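Local coordinates for protein 6-phosphogluconate dehydrogenase NAD-binding (Dyadobacter fermentans, PDB 4GBJ) that probably acts as an NAD(P)-dependent oxidoreductase of the 6-phosphogluconate and 3-hydroxyisobutyrate dehydrogenase type, at residues I8-G12 with A55-I59. Residues are numbered along the deposited sequence; the frame is centred on the assembly and turned at random.
Sequences IAFLG and AIDAI
Ala-55 opens the contact by setting its methyl against one branch of Leu-11, with Leu-11 CD2 4.1 Å from Ala-55 CB. The chain then turns, tied by the backbone bond from Ala-58 N to Ala-55 O at 3.1 Å, which points Ile-56 away from strand 8-11 and brings Ala-58 back to it. Ala-58 CB fits into the angle between Ala-9 and Leu-11, 4.1 Å from Ala-9 CB and equally far from Leu-11 CD2, so that this leucine methyl bridges the two alanines of the turn. The backbone also takes part here: Ala-9 CB abuts the carbonyl of Ala-58, 3.3 Å from Ala-58 O. The CA atoms of Ala-9 and Ala-58 are 5.5 Å apart, close enough for a methyl to meet a carbonyl oxygen. At Ile-59 the backbone straightens (psi 136°). With CG1 placed anti to its carbonyl carbon (chi1 -55°) and the chain folded again at chi2 (-64°), CD1 turns back toward the strand and reaches Ala-9 CB at 4.1 Å. The other methyl of Leu-11, CD1, meets Ile-59 CD1 more loosely, at 4.4 Å, so the leucine fork is shared between the turn and the isoleucine that follows it. All five touching residues are buried, and their side chains are all apolar. The contact packs the connection between strands 50-51 and 64-67 over one face of strand 8-11, the first strand of the Rossmann-type fold, which is followed by Gly-12, the first glycine of a probable GxGxxG dinucleotide-binding loop. Strands 31-34 and 64-67 flank strand 8-11 in parallel; from them Trp-34 touches Leu-11 and Ala-55, and Val-65 touches Ala-9, Leu-11 and Ile-59, while helix 81-87 packs Leu-83 against Ala-55 and Ile-59.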
# COMPACT_ATOMS: atom_id res chain seq x y z
N ILE B 8 32.74 -21.24 3.50
CA ILE B 8 31.39 -20.84 3.93
C ILE B 8 30.41 -22.01 3.74
O ILE B 8 30.30 -22.53 2.63
CB ILE B 8 30.90 -19.56 3.16
CG1 ILE B 8 31.66 -18.31 3.66
CG2 ILE B 8 29.36 -19.31 3.38
CD1 ILE B 8 31.53 -17.15 2.76
N ALA B 9 29.71 -22.43 4.81
CA ALA B 9 28.69 -23.48 4.64
C ALA B 9 27.38 -22.84 4.19
O ALA B 9 27.04 -21.75 4.64
CB ALA B 9 28.49 -24.28 5.91
N PHE B 10 26.66 -23.48 3.29
CA PHE B 10 25.42 -22.96 2.74
C PHE B 10 24.40 -24.08 2.72
O PHE B 10 24.49 -24.99 1.92
CB PHE B 10 25.64 -22.40 1.32
CG PHE B 10 24.65 -21.34 0.96
CD1 PHE B 10 24.99 -20.00 1.01
CD2 PHE B 10 23.36 -21.68 0.57
CE1 PHE B 10 24.06 -19.02 0.67
CE2 PHE B 10 22.43 -20.70 0.23
CZ PHE B 10 22.79 -19.37 0.27
N LEU B 11 23.42 -23.98 3.60
CA LEU B 11 22.41 -25.01 3.79
C LEU B 11 21.03 -24.56 3.28
O LEU B 11 20.48 -23.59 3.78
CB LEU B 11 22.34 -25.34 5.28
CG LEU B 11 23.67 -25.68 5.97
CD1 LEU B 11 23.45 -25.97 7.43
CD2 LEU B 11 24.32 -26.88 5.33
N GLY B 12 20.48 -25.27 2.30
CA GLY B 12 19.18 -24.96 1.72
C GLY B 12 19.35 -24.22 0.42
O GLY B 12 19.76 -23.05 0.43
N ALA B 55 24.35 -32.32 6.40
CA ALA B 55 24.57 -30.92 6.75
C ALA B 55 25.73 -30.68 7.75
O ALA B 55 26.47 -29.70 7.61
CB ALA B 55 23.30 -30.30 7.30
N ILE B 56 25.93 -31.57 8.73
CA ILE B 56 26.99 -31.36 9.73
C ILE B 56 28.42 -31.42 9.11
O ILE B 56 29.34 -30.79 9.63
CB ILE B 56 26.83 -32.36 10.90
CG1 ILE B 56 27.62 -31.87 12.15
CG2 ILE B 56 27.28 -33.76 10.49
CD1 ILE B 56 27.14 -32.44 13.44
N ASP B 57 28.60 -32.19 8.01
CA ASP B 57 29.87 -32.31 7.30
C ASP B 57 30.27 -31.00 6.60
O ASP B 57 31.43 -30.84 6.24
CB ASP B 57 29.79 -33.44 6.27
CG ASP B 57 29.48 -34.84 6.81
OD1 ASP B 57 29.85 -35.12 7.99
OD2 ASP B 57 28.95 -35.68 6.04
N ALA B 58 29.31 -30.08 6.41
CA ALA B 58 29.51 -28.78 5.77
C ALA B 58 30.05 -27.72 6.77
O ALA B 58 30.65 -26.73 6.34
CB ALA B 58 28.17 -28.29 5.21
N ILE B 59 29.82 -27.94 8.07
CA ILE B 59 30.16 -26.97 9.13
C ILE B 59 31.62 -27.01 9.52
O ILE B 59 32.18 -28.07 9.72
CB ILE B 59 29.29 -27.20 10.41
CG1 ILE B 59 27.79 -27.15 10.06
CG2 ILE B 59 29.61 -26.16 11.48
CD1 ILE B 59 27.31 -25.84 9.56